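Local coordinates for protein phosphoserine aminotransferase (PDB 1W23) that catalyses the reversible, pyridoxal-phosphate-dependent transfer of an amino group between glutamate and 3-phosphohydroxypyruvate, yielding phosphoserine on the pathway to serine, at residues I278-G283 / A348-M353; N309-A314 / I354-N359. One frame throughout, in Å; residues are numbered along the deposited sequence. Where two conformers were deposited one is given.

Contact 1 (I278-G283 / A348-M353); sequences IDESNG and ALRELM
A salt bridge between Glu-280 and Arg-350, with an apolar contact of similar extent between Ile-278 and Met-353 beside it, ties the C-terminal end of helix 259-279 to helix 343-359, the last helix of the chain. The two polar side chains run at about a right angle to each other. Arg-350, its CG anti to the backbone N (chi1 165°) and its chain extended as far as NE, carries its guanidinium end-on to the carboxylate, so that both terminal nitrogens reach a single oxygen: NH1 lies 3.0 Å from Glu-280 OE2 and NH2 3.2 Å from that same OE2. This oxygen sits almost in the guanidinium plane. It offers its syn lone pair to NH2, whereas NH1 comes in on the syn side but tilted out of the carboxylate plane, and both bonds are bent. The carboxylate is turned 81° against the guanidinium, unlike the coplanar two-oxygen pairing. Thr-277 OG1, in the last turn of helix 259-279, is a second partner that holds Arg-350 NH1 in place.

On the buried side, Met-353 bends at chi3 (74°) and brings its methyl CE to 4.0 Å from Ile-278 CG1; both side chains also rest on Phe-301 of strand 298-302. Where helix 259-279 gives out, Ile-278 O accepts from Ser-281 N and, at 2.7 Å, from Ser-281 OG, so a small hydroxyl residue suits the turn.

Flexible, apolar methionine and branched isoleucine thus fit the inner side, while long charged chains span the outer one, where water is likely to screen the ion pair, at least at exposed Glu-280.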
loop_
_atom_site.group_PDB
_atom_site.type_symbol
_atom_site.label_atom_id
_atom_site.label_comp_id
_atom_site.label_asym_id
_atom_site.label_seq_id
_atom_site.Cartn_x
_atom_site.Cartn_y
_atom_site.Cartn_z
ATOM N N ILE A 278 -0.645 -1.267 -37.691
ATOM C CA ILE A 278 -1.587 -0.187 -37.895
ATOM C C ILE A 278 -1.320 0.541 -39.205
ATOM O O ILE A 278 -2.233 0.780 -40.037
ATOM C CB ILE A 278 -1.561 0.790 -36.674
ATOM C CG1 ILE A 278 -2.104 0.081 -35.421
ATOM C CG2 ILE A 278 -2.319 2.079 -36.965
ATOM C CD1 ILE A 278 -1.843 0.882 -34.129
ATOM N N ASP A 279 -0.066 0.925 -39.420
ATOM C CA ASP A 279 0.294 1.746 -40.561
ATOM C C ASP A 279 0.118 1.007 -41.880
ATOM O O ASP A 279 -0.190 1.658 -42.883
ATOM C CB ASP A 279 1.713 2.302 -40.382
ATOM C CG ASP A 279 1.818 3.276 -39.239
ATOM O OD1 ASP A 279 0.786 3.828 -38.800
ATOM O OD2 ASP A 279 2.969 3.533 -38.808
ATOM N N GLU A 280 0.275 -0.316 -41.883
ATOM C CA GLU A 280 0.122 -1.154 -43.075
ATOM C C GLU A 280 -1.314 -1.526 -43.341
ATOM O O GLU A 280 -1.620 -2.224 -44.332
ATOM C CB GLU A 280 0.963 -2.432 -42.891
ATOM C CG GLU A 280 2.488 -2.279 -42.865
ATOM C CD GLU A 280 3.240 -3.455 -42.243
ATOM O OE1 GLU A 280 4.477 -3.410 -42.079
ATOM O OE2 GLU A 280 2.619 -4.492 -41.848
ATOM N N SER A 281 -2.267 -1.113 -42.504
ATOM C CA SER A 281 -3.660 -1.574 -42.558
ATOM C C SER A 281 -4.576 -0.755 -43.464
ATOM O O SER A 281 -5.795 -1.004 -43.503
ATOM C CB SER A 281 -4.280 -1.613 -41.165
ATOM O OG SER A 281 -4.642 -0.300 -40.693
ATOM N N ASN A 282 -4.020 0.211 -44.193
ATOM C CA ASN A 282 -4.795 1.090 -45.101
ATOM C C ASN A 282 -6.008 1.665 -44.416
ATOM O O ASN A 282 -7.099 1.745 -45.005
ATOM C CB ASN A 282 -5.173 0.421 -46.419
ATOM C CG ASN A 282 -5.483 1.441 -47.467
ATOM O OD1 ASN A 282 -4.815 2.483 -47.537
ATOM N ND2 ASN A 282 -6.518 1.214 -48.305
ATOM N N GLY A 283 -5.828 2.113 -43.161
ATOM C CA GLY A 283 -6.905 2.788 -42.450
ATOM C C GLY A 283 -7.871 1.859 -41.749
ATOM O O GLY A 283 -8.825 2.337 -41.098
ATOM N N ALA A 348 1.795 -12.052 -31.719
ATOM C CA ALA A 348 0.473 -12.658 -31.720
ATOM C C ALA A 348 -0.610 -11.591 -32.003
ATOM O O ALA A 348 -1.567 -11.841 -32.750
ATOM C CB ALA A 348 0.199 -13.410 -30.426
ATOM N N LEU A 349 -0.468 -10.407 -31.383
ATOM C CA LEU A 349 -1.416 -9.326 -31.632
ATOM C C LEU A 349 -1.402 -8.914 -33.100
ATOM O O LEU A 349 -2.479 -8.717 -33.699
ATOM C CB LEU A 349 -1.153 -8.162 -30.684
ATOM C CG LEU A 349 -2.075 -6.946 -30.880
ATOM C CD1 LEU A 349 -3.524 -7.311 -30.653
ATOM C CD2 LEU A 349 -1.675 -5.827 -29.934
ATOM N N ARG A 350 -0.222 -8.761 -33.679
ATOM C CA ARG A 350 -0.128 -8.455 -35.122
ATOM C C ARG A 350 -0.886 -9.513 -35.926
ATOM O O ARG A 350 -1.658 -9.162 -36.841
ATOM C CB ARG A 350 1.333 -8.366 -35.543
ATOM C CG ARG A 350 1.528 -8.411 -37.040
ATOM C CD ARG A 350 2.986 -8.131 -37.415
ATOM N NE ARG A 350 3.289 -8.210 -38.815
ATOM C CZ ARG A 350 3.174 -7.187 -39.661
ATOM N NH1 ARG A 350 2.759 -5.965 -39.270
ATOM N NH2 ARG A 350 3.494 -7.468 -40.936
ATOM N N GLU A 351 -0.688 -10.781 -35.643
ATOM C CA GLU A 351 -1.331 -11.834 -36.414
ATOM C C GLU A 351 -2.856 -11.770 -36.261
ATOM O O GLU A 351 -3.616 -11.919 -37.237
ATOM C CB GLU A 351 -0.751 -13.203 -35.952
ATOM C CG GLU A 351 0.708 -13.347 -36.452
ATOM C CD GLU A 351 1.479 -14.515 -35.971
ATOM O OE1 GLU A 351 2.671 -14.720 -36.360
ATOM O OE2 GLU A 351 0.929 -15.328 -35.177
ATOM N N LEU A 352 -3.349 -11.529 -35.041
ATOM C CA LEU A 352 -4.779 -11.350 -34.822
ATOM C C LEU A 352 -5.301 -10.199 -35.655
ATOM O O LEU A 352 -6.355 -10.296 -36.303
ATOM C CB LEU A 352 -5.016 -11.069 -33.334
ATOM C CG LEU A 352 -6.436 -10.713 -32.893
ATOM C CD1 LEU A 352 -7.227 -11.945 -32.497
ATOM C CD2 LEU A 352 -6.493 -9.850 -31.638
ATOM N N MET A 353 -4.589 -9.079 -35.602
ATOM C CA MET A 353 -5.012 -7.878 -36.313
ATOM C C MET A 353 -5.057 -8.089 -37.830
ATOM O O MET A 353 -5.995 -7.634 -38.530
ATOM C CB MET A 353 -4.118 -6.688 -35.964
ATOM C CG MET A 353 -4.339 -6.195 -34.536
ATOM S SD MET A 353 -3.179 -4.968 -33.937
ATOM C CE MET A 353 -3.738 -3.479 -34.832
#

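Contact 2 (N309-A314 / I354-N359); sequences NQQFLA and IQFKEN
Phe-312 and Phe-356 both hold CG anti to the backbone N (chi1 174° and -173°), and these torsions swing the two rings into a T-shaped pair between helices 306-318 and 343-359. The edge of Phe-312 is directed at the face of Phe-356, with the planes at 77° and the centroids 5.5 Å apart. The leading atom is Phe-312 CD1, 3.9 Å from Phe-356 CG.

The Phe-356 ring reaches further, against the backbone of the opposing helix. Phe-312 CA stands over one face, 4.0 Å from the centroid of the Phe-356 ring and displaced toward the rim, in a CH-pi contact. Phe-356 CZ comes within 3.5 Å of Phe-312 N, while Gln-311 CB meets the ring at its edge, 3.9 Å from Phe-356 CZ. A flat aromatic suits this place because it can take the backbone CH and the edge of Phe-312 on one face. Gln-311 lends its aliphatic root to the contact, a fitting use of a polar residue at an exposed position. With an alanine in place of Phe-356, the edge of Phe-312 is likely to lose its aromatic partner, and a gap would probably open beside the backbone of the facing helix.

Phe-356 also packs on Tyr-285 and Leu-303, in loops. Phe-312, buried, shares Leu-303 with it and touches Cys-333 of strand 333-336, so this ring links helix 343-359 to that strand.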
loop_
_atom_site.group_PDB
_atom_site.type_symbol
_atom_site.label_atom_id
_atom_site.label_comp_id
_atom_site.label_asym_id
_atom_site.label_seq_id
_atom_site.Cartn_x
_atom_site.Cartn_y
_atom_site.Cartn_z
ATOM N N ASN A 309 -15.067 -2.223 -33.729
ATOM C CA ASN A 309 -14.286 -2.237 -32.486
ATOM C C ASN A 309 -14.787 -3.381 -31.592
ATOM O O ASN A 309 -13.971 -4.108 -31.025
ATOM C CB ASN A 309 -14.502 -0.936 -31.697
ATOM C CG ASN A 309 -13.574 0.196 -32.028
ATOM O OD1 ASN A 309 -12.502 0.020 -32.624
ATOM N ND2 ASN A 309 -13.964 1.453 -31.575
ATOM N N GLN A 310 -16.095 -3.482 -31.413
ATOM C CA GLN A 310 -16.663 -4.509 -30.534
ATOM C C GLN A 310 -16.336 -5.913 -31.017
ATOM O O GLN A 310 -15.959 -6.786 -30.227
ATOM C CB GLN A 310 -18.185 -4.312 -30.408
ATOM C CG GLN A 310 -18.714 -3.039 -29.835
ATOM C CD GLN A 310 -20.199 -2.747 -30.223
ATOM O OE1 GLN A 310 -21.034 -3.358 -30.914
ATOM N NE2 GLN A 310 -20.683 -1.585 -29.720
ATOM N N GLN A 311 -16.460 -6.129 -32.324
ATOM C CA GLN A 311 -16.205 -7.425 -32.908
ATOM C C GLN A 311 -14.740 -7.798 -32.748
ATOM O O GLN A 311 -14.416 -8.957 -32.399
ATOM C CB GLN A 311 -16.628 -7.417 -34.374
ATOM C CG GLN A 311 -18.133 -7.361 -34.566
ATOM C CD GLN A 311 -18.500 -6.949 -35.994
ATOM O OE1 GLN A 311 -17.673 -6.861 -36.896
ATOM N NE2 GLN A 311 -19.799 -6.693 -36.141
ATOM N N PHE A 312 -13.844 -6.847 -32.994
ATOM C CA PHE A 312 -12.387 -7.107 -32.806
ATOM C C PHE A 312 -12.079 -7.456 -31.379
ATOM O O PHE A 312 -11.365 -8.405 -31.100
ATOM C CB PHE A 312 -11.627 -5.844 -33.285
ATOM C CG PHE A 312 -10.144 -5.954 -32.988
ATOM C CD1 PHE A 312 -9.311 -6.754 -33.728
ATOM C CD2 PHE A 312 -9.615 -5.242 -31.939
ATOM C CE1 PHE A 312 -7.949 -6.855 -33.401
ATOM C CE2 PHE A 312 -8.277 -5.361 -31.628
ATOM C CZ PHE A 312 -7.439 -6.173 -32.342
ATOM N N LEU A 313 -12.581 -6.644 -30.428
ATOM C CA LEU A 313 -12.259 -6.882 -29.014
ATOM C C LEU A 313 -12.829 -8.218 -28.543
ATOM O O LEU A 313 -12.219 -8.941 -27.744
ATOM C CB LEU A 313 -12.736 -5.724 -28.147
ATOM C CG LEU A 313 -11.915 -4.431 -28.329
ATOM C CD1 LEU A 313 -12.636 -3.269 -27.672
ATOM C CD2 LEU A 313 -10.500 -4.614 -27.780
ATOM N N ALA A 314 -14.009 -8.613 -29.066
ATOM C CA ALA A 314 -14.576 -9.908 -28.720
ATOM C C ALA A 314 -13.737 -11.058 -29.279
ATOM O O ALA A 314 -13.535 -12.048 -28.579
ATOM C CB ALA A 314 -16.041 -10.018 -29.200
ATOM N N ILE A 354 -4.052 -8.751 -38.378
ATOM C CA ILE A 354 -4.010 -9.000 -39.826
ATOM C C ILE A 354 -5.153 -9.914 -40.218
ATOM O O ILE A 354 -5.868 -9.669 -41.188
ATOM C CB ILE A 354 -2.642 -9.547 -40.250
ATOM C CG1 ILE A 354 -1.563 -8.479 -40.105
ATOM C CG2 ILE A 354 -2.701 -10.089 -41.703
ATOM C CD1 ILE A 354 -0.166 -8.988 -40.252
ATOM N N GLN A 355 -5.343 -10.988 -39.457
ATOM C CA GLN A 355 -6.401 -11.941 -39.784
ATOM C C GLN A 355 -7.775 -11.298 -39.681
ATOM O O GLN A 355 -8.639 -11.519 -40.549
ATOM C CB GLN A 355 -6.270 -13.200 -38.896
ATOM C CG GLN A 355 -7.367 -14.258 -39.127
ATOM C CD GLN A 355 -7.336 -15.415 -38.129
ATOM O OE1 GLN A 355 -6.307 -16.007 -37.779
ATOM N NE2 GLN A 355 -8.487 -15.757 -37.577
ATOM N N PHE A 356 -7.994 -10.485 -38.663
ATOM C CA PHE A 356 -9.334 -9.858 -38.499
ATOM C C PHE A 356 -9.607 -8.934 -39.666
ATOM O O PHE A 356 -10.714 -8.900 -40.212
ATOM C CB PHE A 356 -9.393 -9.141 -37.141
ATOM C CG PHE A 356 -10.783 -8.633 -36.835
ATOM C CD1 PHE A 356 -11.699 -9.471 -36.216
ATOM C CD2 PHE A 356 -11.136 -7.352 -37.203
ATOM C CE1 PHE A 356 -12.985 -9.001 -36.026
ATOM C CE2 PHE A 356 -12.425 -6.881 -36.979
ATOM C CZ PHE A 356 -13.351 -7.700 -36.390
ATOM N N LYS A 357 -8.626 -8.148 -40.085
ATOM C CA LYS A 357 -8.748 -7.268 -41.239
ATOM C C LYS A 357 -9.046 -8.045 -42.496
ATOM O O LYS A 357 -9.967 -7.714 -43.259
ATOM C CB LYS A 357 -7.451 -6.466 -41.393
ATOM C CG LYS A 357 -7.356 -5.578 -42.620
ATOM C CD LYS A 357 -5.942 -5.018 -42.737
ATOM C CE LYS A 357 -4.858 -5.998 -43.253
ATOM N NZ LYS A 357 -3.526 -5.377 -43.486
ATOM N N GLU A 358 -8.245 -9.107 -42.726
ATOM C CA GLU A 358 -8.444 -9.863 -43.967
ATOM C C GLU A 358 -9.781 -10.563 -44.005
ATOM O O GLU A 358 -10.333 -10.842 -45.104
ATOM C CB GLU A 358 -7.319 -10.908 -44.074
ATOM C CG GLU A 358 -5.950 -10.282 -44.307
ATOM C CD GLU A 358 -4.792 -11.218 -44.431
ATOM O OE1 GLU A 358 -3.745 -10.708 -44.920
ATOM O OE2 GLU A 358 -4.899 -12.433 -44.107
ATOM N N ASN A 359 -10.372 -10.913 -42.854
ATOM C CA ASN A 359 -11.610 -11.694 -42.818
ATOM C C ASN A 359 -12.824 -10.775 -42.688
ATOM O O ASN A 359 -13.982 -11.215 -42.780
ATOM C CB ASN A 359 -11.593 -12.694 -41.675
ATOM C CG ASN A 359 -10.592 -13.823 -41.870
ATOM O OD1 ASN A 359 -10.093 -14.028 -42.993
ATOM N ND2 ASN A 359 -10.283 -14.545 -40.764
#

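How the contacts relate
The centres of the two contacts are 10 Å apart, and helix 343-359 serves both: residues 348-353 face the end of helix 259-279 in contact 1, and the following six residues face helix 306-318 in contact 2. Along the chain the order is 278-283, 309-314, 348-353, 354-359, so the segments alternate. The contacts meet directly, as Phe-312 CZ lies 3.8 Å from Met-353 CG and Phe-312 CE1 the same distance from Leu-352 CD2. Both lie away from the cofactor pocket, on the same side of the chain's centre. The final helix thus packs against both the end of helix 259-279 and helix 306-318, joining three helices from the C-terminal part of the chain.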